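Local coordinates for protein gamma-glutamylcyclotransferase (Homo sapiens, PDB 3CRY) that catalyses the release of 5-oxoproline from gamma-glutamyl dipeptides and may play a significant role in glutathione homeostasis, at residues Glu15-Ala21 and Val82-Lys88; His32-Pro36 and Ser93-Gln97; Asp52-Gly58 and Met127-Ala133; Phe20-Ser24 and Ile68-Phe72. The protein carries 1 engineered substitution. All blocks are in the same frame, centred on the assembly; numbering follows the deposited sequence. Where two conformers were deposited one is given.

Contact 1: residues Glu15-Ala21 and Val82-Lys88; sequences ESFLYFA and VVWKMNK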
# COMPACT_ATOMS: atom_id res chain seq x y z
N GLU A 15 -22.91 2.94 5.88
CA GLU A 15 -23.00 1.59 6.42
C GLU A 15 -22.06 0.63 5.66
O GLU A 15 -21.67 -0.40 6.20
CB GLU A 15 -24.47 1.14 6.32
CG GLU A 15 -24.79 -0.34 6.60
CD GLU A 15 -25.47 -0.59 7.95
OE1 GLU A 15 -25.21 -1.66 8.55
OE2 GLU A 15 -26.26 0.27 8.41
N SER A 16 -21.68 1.00 4.43
CA SER A 16 -20.97 0.10 3.52
C SER A 16 -19.63 0.62 3.02
O SER A 16 -19.34 1.82 3.11
CB SER A 16 -21.84 -0.21 2.30
OG SER A 16 -23.05 -0.83 2.71
N PHE A 17 -18.82 -0.29 2.49
CA PHE A 17 -17.60 0.10 1.80
C PHE A 17 -17.44 -0.76 0.55
O PHE A 17 -18.07 -1.81 0.43
CB PHE A 17 -16.37 -0.01 2.72
CG PHE A 17 -15.92 -1.41 3.00
CD1 PHE A 17 -16.54 -2.18 3.99
CD2 PHE A 17 -14.86 -1.98 2.27
CE1 PHE A 17 -16.12 -3.47 4.27
CE2 PHE A 17 -14.44 -3.28 2.54
CZ PHE A 17 -15.06 -4.04 3.53
N LEU A 18 -16.60 -0.31 -0.37
CA LEU A 18 -16.37 -1.04 -1.62
C LEU A 18 -14.98 -1.67 -1.58
O LEU A 18 -14.02 -1.03 -1.14
CB LEU A 18 -16.49 -0.10 -2.82
CG LEU A 18 -17.83 0.62 -2.99
CD1 LEU A 18 -17.77 1.56 -4.14
CD2 LEU A 18 -18.97 -0.40 -3.18
N TYR A 19 -14.88 -2.91 -2.06
CA TYR A 19 -13.66 -3.71 -1.99
C TYR A 19 -13.30 -4.17 -3.42
O TYR A 19 -14.12 -4.77 -4.09
CB TYR A 19 -13.87 -4.92 -1.05
CG TYR A 19 -12.85 -6.04 -1.26
CD1 TYR A 19 -11.47 -5.78 -1.21
CD2 TYR A 19 -13.26 -7.35 -1.48
CE1 TYR A 19 -10.53 -6.80 -1.43
CE2 TYR A 19 -12.33 -8.38 -1.68
CZ TYR A 19 -10.97 -8.10 -1.66
OH TYR A 19 -10.05 -9.10 -1.87
N PHE A 20 -12.07 -3.87 -3.86
CA PHE A 20 -11.62 -4.24 -5.21
C PHE A 20 -10.79 -5.52 -5.14
O PHE A 20 -9.69 -5.53 -4.54
CB PHE A 20 -10.80 -3.08 -5.83
CG PHE A 20 -10.20 -3.39 -7.19
CD1 PHE A 20 -11.00 -3.40 -8.34
CD2 PHE A 20 -8.82 -3.65 -7.32
CE1 PHE A 20 -10.45 -3.69 -9.62
CE2 PHE A 20 -8.26 -3.90 -8.59
CZ PHE A 20 -9.08 -3.92 -9.74
N ALA A 21 -11.35 -6.59 -5.69
CA ALA A 21 -10.68 -7.90 -5.75
C ALA A 21 -10.06 -8.18 -7.10
O ALA A 21 -10.70 -7.97 -8.12
CB ALA A 21 -11.65 -9.02 -5.40
N VAL A 82 -13.05 -7.15 -9.71
CA VAL A 82 -14.46 -7.08 -9.30
C VAL A 82 -14.54 -6.21 -8.06
O VAL A 82 -13.78 -6.42 -7.10
CB VAL A 82 -15.05 -8.49 -8.95
CG1 VAL A 82 -16.42 -8.35 -8.22
CG2 VAL A 82 -15.19 -9.33 -10.23
N VAL A 83 -15.46 -5.25 -8.09
CA VAL A 83 -15.79 -4.43 -6.92
C VAL A 83 -16.94 -5.10 -6.17
O VAL A 83 -18.02 -5.34 -6.75
CB VAL A 83 -16.13 -2.96 -7.30
CG1 VAL A 83 -16.48 -2.18 -6.06
CG2 VAL A 83 -14.92 -2.30 -8.04
N TRP A 84 -16.69 -5.39 -4.90
CA TRP A 84 -17.69 -5.95 -3.98
C TRP A 84 -18.18 -4.91 -2.99
O TRP A 84 -17.39 -4.15 -2.43
CB TRP A 84 -17.09 -7.12 -3.18
CG TRP A 84 -16.64 -8.29 -4.02
CD1 TRP A 84 -15.37 -8.55 -4.45
CD2 TRP A 84 -17.47 -9.34 -4.55
NE1 TRP A 84 -15.35 -9.69 -5.21
CE2 TRP A 84 -16.62 -10.20 -5.29
CE3 TRP A 84 -18.84 -9.65 -4.45
CZ2 TRP A 84 -17.10 -11.36 -5.96
CZ3 TRP A 84 -19.32 -10.79 -5.12
CH2 TRP A 84 -18.45 -11.63 -5.87
N LYS A 85 -19.49 -4.89 -2.74
CA LYS A 85 -20.04 -4.03 -1.68
C LYS A 85 -20.17 -4.85 -0.41
O LYS A 85 -20.78 -5.94 -0.40
CB LYS A 85 -21.42 -3.50 -2.09
CG LYS A 85 -22.01 -2.48 -1.12
CD LYS A 85 -23.37 -2.04 -1.67
CE LYS A 85 -23.81 -0.72 -1.10
NZ LYS A 85 -25.25 -0.50 -1.46
N MET A 86 -19.58 -4.34 0.67
CA MET A 86 -19.56 -5.04 1.95
C MET A 86 -19.98 -4.12 3.10
O MET A 86 -19.85 -2.89 2.98
CB MET A 86 -18.15 -5.59 2.19
CG MET A 86 -17.81 -6.75 1.25
SD MET A 86 -16.10 -7.32 1.39
CE MET A 86 -16.18 -8.12 2.98
N ASN A 87 -20.48 -4.69 4.19
CA ASN A 87 -20.80 -3.88 5.37
C ASN A 87 -19.54 -3.47 6.12
O ASN A 87 -18.58 -4.24 6.23
CB ASN A 87 -21.77 -4.60 6.31
CG ASN A 87 -22.36 -3.65 7.35
OD1 ASN A 87 -21.72 -3.35 8.36
ND2 ASN A 87 -23.56 -3.17 7.10
N LYS A 88 -19.52 -2.25 6.65
CA LYS A 88 -18.34 -1.76 7.38
C LYS A 88 -18.01 -2.62 8.61
O LYS A 88 -16.86 -2.68 9.05
CB LYS A 88 -18.45 -0.27 7.72
CG LYS A 88 -18.01 0.63 6.58
CD LYS A 88 -18.01 2.10 6.98
CE LYS A 88 -17.72 2.98 5.78
NZ LYS A 88 -18.31 4.35 5.94
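From S16 opposite N87 to A21 opposite V82 the two strands run antiparallel, 151° between their directions, and each hydrogen-bonded pair (F17 with M86, Y19 with W84, A21 with V82) exchanges two backbone bonds. K88 N prolongs the ladder, donating to E15 O over 2.9 Å. The face holding F17, Y19 and M86 illustrates how a thioether can serve two aromatics at once. M86 lies alongside both rings, its SD 5.0 Å from the F17 centroid and 5.1 Å from that of Y19, oblique to each: a double Met-aromatic contact. With chi1 at 73°, the F17 ring brings CE1 to 3.6 Å from M86 CB. Y19 CD2 meets W84 CD1 at 3.8 Å; the Y19 ring and the five-membered ring of W84 lie 25° from parallel but slid apart. A21 CB sits at the indole edge, 3.8 Å from W84 NE1, whose hydrogen bond goes to N25 O. On the other face L18 CB packs 3.9 Å from V83 CG1. Y19, F20 and A21 belong to the inferred substrate site. Strand 119-126 bonds through R123 to L18 and F20, closing the antiparallel sheet into a barrel, and L94 of helix 91-97 covers F17, Y19 and M86.

Contact 2: residues His32-Pro36 and Ser93-Gln97; sequences HLRNP and SLDEQ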
# COMPACT_ATOMS: atom_id res chain seq x y z
N HIS A 32 -17.38 -15.70 -0.72
CA HIS A 32 -18.47 -15.99 0.23
C HIS A 32 -18.13 -16.98 1.34
O HIS A 32 -18.84 -17.03 2.37
CB HIS A 32 -19.72 -16.44 -0.54
CG HIS A 32 -20.50 -15.29 -1.10
ND1 HIS A 32 -21.51 -15.45 -2.02
CD2 HIS A 32 -20.44 -13.95 -0.84
CE1 HIS A 32 -22.06 -14.28 -2.29
NE2 HIS A 32 -21.43 -13.35 -1.58
N LEU A 33 -17.07 -17.77 1.16
CA LEU A 33 -16.63 -18.69 2.24
C LEU A 33 -16.41 -18.00 3.58
O LEU A 33 -16.86 -18.51 4.63
CB LEU A 33 -15.36 -19.47 1.86
CG LEU A 33 -15.54 -20.64 0.90
CD1 LEU A 33 -14.15 -21.15 0.50
CD2 LEU A 33 -16.37 -21.80 1.53
N ARG A 34 -15.72 -16.86 3.58
CA ARG A 34 -15.53 -16.09 4.81
C ARG A 34 -16.32 -14.78 4.83
O ARG A 34 -16.59 -14.23 5.90
CB ARG A 34 -14.04 -15.86 5.08
CG ARG A 34 -13.38 -17.04 5.81
CD ARG A 34 -11.88 -17.10 5.57
NE ARG A 34 -11.55 -17.71 4.28
CZ ARG A 34 -11.34 -19.01 4.09
NH1 ARG A 34 -11.45 -19.86 5.11
NH2 ARG A 34 -11.04 -19.47 2.89
N ASN A 35 -16.71 -14.31 3.64
CA ASN A 35 -17.46 -13.06 3.53
C ASN A 35 -18.84 -13.25 2.92
O ASN A 35 -19.13 -12.71 1.84
CB ASN A 35 -16.66 -12.01 2.74
CG ASN A 35 -15.23 -11.91 3.23
OD1 ASN A 35 -14.94 -11.26 4.25
ND2 ASN A 35 -14.33 -12.59 2.53
N PRO A 36 -19.72 -14.03 3.59
CA PRO A 36 -20.98 -14.43 2.94
C PRO A 36 -21.94 -13.31 2.54
O PRO A 36 -22.77 -13.51 1.66
CB PRO A 36 -21.63 -15.41 3.93
CG PRO A 36 -20.80 -15.41 5.14
CD PRO A 36 -19.59 -14.55 4.96
N SER A 93 -12.52 -8.19 9.71
CA SER A 93 -12.48 -9.58 9.24
C SER A 93 -11.70 -9.72 7.93
O SER A 93 -10.88 -10.63 7.78
CB SER A 93 -13.90 -10.13 9.10
OG SER A 93 -13.85 -11.46 8.60
N LEU A 94 -11.97 -8.82 6.98
CA LEU A 94 -11.30 -8.87 5.68
C LEU A 94 -9.80 -8.67 5.83
O LEU A 94 -9.00 -9.39 5.23
CB LEU A 94 -11.91 -7.81 4.75
CG LEU A 94 -11.57 -7.89 3.25
CD1 LEU A 94 -11.89 -9.27 2.64
CD2 LEU A 94 -12.27 -6.75 2.49
N ASP A 95 -9.41 -7.71 6.68
CA ASP A 95 -8.00 -7.50 7.02
C ASP A 95 -7.35 -8.77 7.56
O ASP A 95 -6.25 -9.14 7.14
CB ASP A 95 -7.85 -6.36 8.05
CG ASP A 95 -8.17 -4.98 7.48
OD1 ASP A 95 -8.48 -4.82 6.27
OD2 ASP A 95 -8.11 -4.01 8.28
N GLU A 96 -8.03 -9.43 8.51
CA GLU A 96 -7.52 -10.66 9.11
C GLU A 96 -7.31 -11.75 8.07
O GLU A 96 -6.32 -12.49 8.11
CB GLU A 96 -8.46 -11.13 10.22
CG GLU A 96 -7.99 -10.75 11.61
CD GLU A 96 -6.96 -11.72 12.14
OE1 GLU A 96 -7.14 -12.93 11.91
OE2 GLU A 96 -5.97 -11.30 12.77
N GLN A 97 -8.25 -11.85 7.14
CA GLN A 97 -8.15 -12.83 6.05
C GLN A 97 -6.91 -12.66 5.19
O GLN A 97 -6.35 -13.64 4.69
CB GLN A 97 -9.39 -12.75 5.18
CG GLN A 97 -10.66 -13.17 5.92
CD GLN A 97 -11.91 -12.83 5.15
OE1 GLN A 97 -11.94 -12.96 3.92
NE2 GLN A 97 -12.94 -12.38 5.85
O HOH W 1 -16.48 -12.06 7.87
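N35 and Q97 form a reciprocal amide-amide pair, a polar bridge between the residue that follows helix 28-34 and the helix 91-97, just before Q98, the engineered residue at the position of the active-site proton acceptor. The side chains exchange two hydrogen bonds: Q97 NE2 donates to N35 OD1 at 2.8 Å, and N35 ND2 returns one to Q97 OE1, also at 2.8 Å. The ring so made is not flat. With the amide planes 30° apart, the donor to Q97 OE1 lies in the carbonyl plane on a lone pair, whereas the donor to N35 OD1 is tilted 33° out of its plane. Q97 NE2 has a second acceptor one helical turn back, S93 OG at 3.0 Å, and N35 ND2 also bonds I31 O. Carbon atoms flank the pair: R34 CB rests 3.7 Å from Q97 CD, and the L94 CD1 methyl lies 4.0 Å from N35 OD1. L94 also packs on Y19 of the inferred substrate site. A water links R34 O to S93 OG. With an alanine in place of Q97, N35 OD1 would probably lose its donor and ND2 one of its two acceptors, leaving the amide plane less firmly set. The general lesson is one of neutral, directional chemistry: flipping one amide alone would set like atoms together, and I31 O probably settles the sense of the pair.

Contact 3: residues Asp52-Gly58 and Met127-Ala133; sequences DFGNSQG and MTNYESA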
# COMPACT_ATOMS: atom_id res chain seq x y z
N ASP A 52 0.97 -9.55 -10.37
CA ASP A 52 2.12 -10.43 -10.17
C ASP A 52 1.68 -11.51 -9.18
O ASP A 52 0.56 -11.44 -8.62
CB ASP A 52 3.33 -9.64 -9.63
CG ASP A 52 4.65 -10.40 -9.74
OD1 ASP A 52 4.75 -11.45 -10.43
OD2 ASP A 52 5.62 -9.93 -9.09
N PHE A 53 2.52 -12.53 -9.01
CA PHE A 53 2.28 -13.59 -8.01
C PHE A 53 3.54 -13.83 -7.22
O PHE A 53 4.63 -13.81 -7.77
CB PHE A 53 1.80 -14.91 -8.68
CG PHE A 53 0.49 -14.77 -9.42
CD1 PHE A 53 0.46 -14.21 -10.70
CD2 PHE A 53 -0.71 -15.11 -8.81
CE1 PHE A 53 -0.75 -14.03 -11.38
CE2 PHE A 53 -1.94 -14.96 -9.48
CZ PHE A 53 -1.96 -14.41 -10.77
N GLY A 54 3.38 -14.06 -5.92
CA GLY A 54 4.56 -14.31 -5.11
C GLY A 54 4.32 -14.89 -3.74
O GLY A 54 3.18 -15.14 -3.33
N ASN A 55 5.43 -15.07 -3.05
CA ASN A 55 5.48 -15.62 -1.71
C ASN A 55 5.77 -14.46 -0.76
O ASN A 55 6.90 -13.96 -0.70
CB ASN A 55 6.59 -16.67 -1.63
CG ASN A 55 6.29 -17.88 -2.51
OD1 ASN A 55 5.13 -18.23 -2.73
ND2 ASN A 55 7.35 -18.52 -3.03
N SER A 56 4.73 -14.01 -0.06
CA SER A 56 4.88 -12.84 0.80
C SER A 56 5.77 -13.20 1.98
O SER A 56 5.61 -14.27 2.57
CB SER A 56 3.51 -12.33 1.27
OG SER A 56 3.61 -10.99 1.73
N GLN A 57 6.71 -12.33 2.32
CA GLN A 57 7.65 -12.59 3.42
C GLN A 57 8.43 -13.90 3.18
O GLN A 57 8.89 -14.56 4.12
CB GLN A 57 6.93 -12.61 4.78
CG GLN A 57 6.14 -11.34 5.13
CD GLN A 57 7.05 -10.13 5.32
OE1 GLN A 57 8.25 -10.28 5.60
NE2 GLN A 57 6.49 -8.94 5.18
N GLY A 58 8.56 -14.27 1.90
CA GLY A 58 9.27 -15.50 1.50
C GLY A 58 8.53 -16.79 1.82
O GLY A 58 9.09 -17.89 1.71
N MET A 127 1.01 -6.79 -1.60
CA MET A 127 2.19 -7.22 -0.83
C MET A 127 3.27 -6.14 -0.88
O MET A 127 3.46 -5.51 -1.94
CB MET A 127 2.77 -8.50 -1.44
CG MET A 127 1.85 -9.67 -1.40
SD MET A 127 2.64 -11.07 -2.26
CE MET A 127 1.27 -12.21 -2.21
N THR A 128 3.99 -5.93 0.22
CA THR A 128 5.09 -4.96 0.23
C THR A 128 6.48 -5.60 0.32
O THR A 128 7.49 -4.90 0.12
CB THR A 128 4.96 -3.94 1.39
OG1 THR A 128 5.09 -4.63 2.65
CG2 THR A 128 3.62 -3.22 1.36
N ASN A 129 6.52 -6.90 0.62
CA ASN A 129 7.77 -7.60 0.80
C ASN A 129 7.53 -9.03 0.36
O ASN A 129 6.95 -9.82 1.10
CB ASN A 129 8.20 -7.53 2.29
CG ASN A 129 9.57 -8.13 2.53
OD1 ASN A 129 10.17 -8.73 1.62
ND2 ASN A 129 10.09 -7.98 3.75
N TYR A 130 7.91 -9.35 -0.88
CA TYR A 130 7.65 -10.71 -1.38
C TYR A 130 8.66 -11.17 -2.41
O TYR A 130 9.40 -10.36 -2.96
CB TYR A 130 6.23 -10.80 -1.99
CG TYR A 130 6.05 -10.10 -3.35
CD1 TYR A 130 5.82 -8.71 -3.43
CD2 TYR A 130 6.09 -10.82 -4.54
CE1 TYR A 130 5.64 -8.08 -4.69
CE2 TYR A 130 5.92 -10.20 -5.79
CZ TYR A 130 5.71 -8.82 -5.86
OH TYR A 130 5.53 -8.23 -7.10
N GLU A 131 8.67 -12.48 -2.67
CA GLU A 131 9.50 -13.07 -3.74
C GLU A 131 8.56 -13.59 -4.84
O GLU A 131 7.64 -14.36 -4.55
CB GLU A 131 10.36 -14.21 -3.17
CG GLU A 131 11.51 -13.73 -2.24
CD GLU A 131 12.05 -14.82 -1.29
OE1 GLU A 131 11.74 -16.03 -1.48
OE2 GLU A 131 12.79 -14.46 -0.35
N SER A 132 8.78 -13.14 -6.09
CA SER A 132 7.93 -13.52 -7.20
C SER A 132 7.97 -15.04 -7.39
O SER A 132 9.03 -15.66 -7.30
CB SER A 132 8.35 -12.79 -8.48
OG SER A 132 7.31 -12.80 -9.42
N ALA A 133 6.79 -15.64 -7.61
CA ALA A 133 6.67 -17.10 -7.78
C ALA A 133 5.34 -17.44 -8.44
O ALA A 133 4.31 -16.85 -8.10
CB ALA A 133 6.79 -17.83 -6.45
O HOH W 2 5.16 -14.53 -10.57
O HOH W 3 10.12 -17.56 -2.50
O HOH W 4 4.29 -8.20 2.11
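Y130 faces S56 across an antiparallel strand pair, the edge of a three-stranded sheet in which strand 49-56 lies between 68-74 and 130-132 and then enters a type II beta turn, N55 to G58. The tyrosine CB lies over the neighbouring backbone, 3.7 Å from S56 CA. A chi1 of 73° lays the ring along strand 49-56 toward D52, so that CD2 comes 3.9 Å from G54 CA; a side chain on that glycine would run into CD2. Farther out, CE2 passes D52 OD2, and at the tip OH donates to the same D52 OD2 over 2.6 Å. The acceptor lies at the ring edge, near its plane, and offers its anti lone pair, with carboxylate and ring turned 67° apart. A phenylalanine here would probably leave D52 OD2 without this short bond and the ring with less to hold its outer end. On the same face M127 SD meets S56 CB at 3.8 Å. Toward the turn, where Q57 N donates to N129 O, the edge becomes a dimer surface: N129 ND2 and Q57 NE2 both bond Q73 O of the second subunit, and Q57 NE2 also bonds G103 O. N55 O accepts twice, from E131 N at 3.0 Å and G58 N at 3.1 Å, from opposite faces of its carbonyl plane.

Contact 4: residues Phe20-Ser24 and Ile68-Phe72; sequences FAYGS and IATIF. With ACT (acetate ion), chain C.
I71 sets a methyl almost squarely on the Y22 ring, in a contact whose two segments share no hydrogen bond: CG2 stands 3.7 Å from the ring centroid and just 8° off the normal, a clear CH-pi contact. The rest of the isoleucine leans across the same ring, CD1 lying 3.8 Å from Y22 CE2. A69 CB comes 3.7 Å from Y22 CE1 at the ring's edge, and T70 CA passes the tip, 3.5 Å from Y22 OH. That hydroxyl is satisfied elsewhere, by Y125 O. Y22 has its chi1 at 57°, which turns the ring from the loop onto strand 68-74. Beside it G23 CA lies 4.0 Å from A69 CB; a beta carbon on this glycine would press on that methyl and intrude on the bound acetate. One acetate oxygen, O, is gripped twice by the next residue, S24 N at 3.0 Å and S24 OG at 2.9 Å. Y139 OH bonds the acetate too and also takes part in a hydrogen bond with A69 N, so strand 68-74 helps place a ligand-binding group. Though probably from the crystallisation liquor, the ion is consistent with a site for part of the substrate. Apolar packing thus backs the loop after strand 16-21, the Tyr-Gly-Ser segment inferred to bind substrate in the gamma-glutamylcyclotransferase fold.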
# COMPACT_ATOMS: atom_id res chain seq x y z
N PHE A 20 -12.07 -3.87 -3.86
CA PHE A 20 -11.62 -4.24 -5.21
C PHE A 20 -10.79 -5.52 -5.14
O PHE A 20 -9.69 -5.53 -4.54
CB PHE A 20 -10.80 -3.08 -5.83
CG PHE A 20 -10.20 -3.39 -7.19
CD1 PHE A 20 -11.00 -3.40 -8.34
CD2 PHE A 20 -8.82 -3.65 -7.32
CE1 PHE A 20 -10.45 -3.69 -9.62
CE2 PHE A 20 -8.26 -3.90 -8.59
CZ PHE A 20 -9.08 -3.92 -9.74
N ALA A 21 -11.35 -6.59 -5.69
CA ALA A 21 -10.68 -7.90 -5.75
C ALA A 21 -10.06 -8.18 -7.10
O ALA A 21 -10.70 -7.97 -8.12
CB ALA A 21 -11.65 -9.02 -5.40
N TYR A 22 -8.82 -8.69 -7.11
CA TYR A 22 -8.14 -9.05 -8.36
C TYR A 22 -7.57 -10.49 -8.41
O TYR A 22 -6.98 -10.89 -9.43
CB TYR A 22 -7.03 -8.02 -8.64
CG TYR A 22 -6.03 -7.89 -7.52
CD1 TYR A 22 -4.96 -8.81 -7.40
CD2 TYR A 22 -6.14 -6.86 -6.57
CE1 TYR A 22 -4.05 -8.72 -6.35
CE2 TYR A 22 -5.20 -6.75 -5.52
CZ TYR A 22 -4.17 -7.68 -5.42
OH TYR A 22 -3.26 -7.59 -4.40
N GLY A 23 -7.71 -11.23 -7.30
CA GLY A 23 -7.17 -12.59 -7.16
C GLY A 23 -8.29 -13.59 -6.96
O GLY A 23 -9.29 -13.53 -7.70
N SER A 24 -8.16 -14.50 -5.98
CA SER A 24 -9.16 -15.59 -5.82
C SER A 24 -10.51 -15.04 -5.39
O SER A 24 -11.53 -15.72 -5.56
CB SER A 24 -8.68 -16.66 -4.83
OG SER A 24 -8.48 -16.08 -3.55
N ILE A 68 0.81 -16.23 -4.53
CA ILE A 68 -0.56 -15.65 -4.51
C ILE A 68 -0.53 -14.22 -5.09
O ILE A 68 0.57 -13.64 -5.31
CB ILE A 68 -1.24 -15.75 -3.13
CG1 ILE A 68 -0.43 -15.03 -2.05
CG2 ILE A 68 -1.48 -17.26 -2.74
CD1 ILE A 68 -1.12 -15.05 -0.66
N ALA A 69 -1.71 -13.69 -5.39
CA ALA A 69 -1.78 -12.51 -6.24
C ALA A 69 -1.38 -11.24 -5.51
O ALA A 69 -1.73 -11.05 -4.35
CB ALA A 69 -3.20 -12.34 -6.81
N THR A 70 -0.69 -10.37 -6.23
CA THR A 70 -0.39 -9.00 -5.75
C THR A 70 -0.38 -8.03 -6.93
O THR A 70 -0.46 -8.45 -8.10
CB THR A 70 0.93 -8.95 -4.94
OG1 THR A 70 1.09 -7.65 -4.34
CG2 THR A 70 2.15 -9.24 -5.86
N ILE A 71 -0.33 -6.74 -6.64
CA ILE A 71 -0.28 -5.70 -7.70
C ILE A 71 0.77 -4.68 -7.31
O ILE A 71 1.07 -4.50 -6.11
CB ILE A 71 -1.64 -5.01 -7.95
CG1 ILE A 71 -2.20 -4.39 -6.65
CG2 ILE A 71 -2.66 -6.02 -8.57
CD1 ILE A 71 -3.52 -3.59 -6.79
N PHE A 72 1.36 -4.04 -8.32
CA PHE A 72 2.32 -2.97 -8.04
C PHE A 72 2.23 -1.88 -9.10
O PHE A 72 1.74 -2.13 -10.20
CB PHE A 72 3.75 -3.53 -7.85
CG PHE A 72 4.35 -4.17 -9.09
CD1 PHE A 72 4.88 -3.38 -10.12
CD2 PHE A 72 4.42 -5.56 -9.20
CE1 PHE A 72 5.47 -3.98 -11.25
CE2 PHE A 72 5.01 -6.17 -10.32
CZ PHE A 72 5.52 -5.39 -11.34
C ACT C . -6.19 -13.60 -2.59
O ACT C . -6.24 -14.24 -3.67
OXT ACT C . -7.18 -12.85 -2.34
CH3 ACT C . -5.03 -13.70 -1.63

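Together the four contacts illustrate how chemistry follows position. The centre of contact 4 lies about 3 Å from the centre of the chain, and the contact is wholly buried and apolar across its segments; the centres of the others lie 13 to 14 Å from the chain centre, and these contacts are partly buried and rely on hydrogen bonds. Contacts 1 and 4 share F20 and A21, so strand 16-21 passes from a regular ladder into the inferred substrate loop. Contact 2 touches contact 1 through L94 and M86, trading backbone pairing for a side-chain amide pair. Contact 3 joins contact 4 through strands 49-56 and 68-74 of the smaller sheet and uses polar side chains to bond the second subunit.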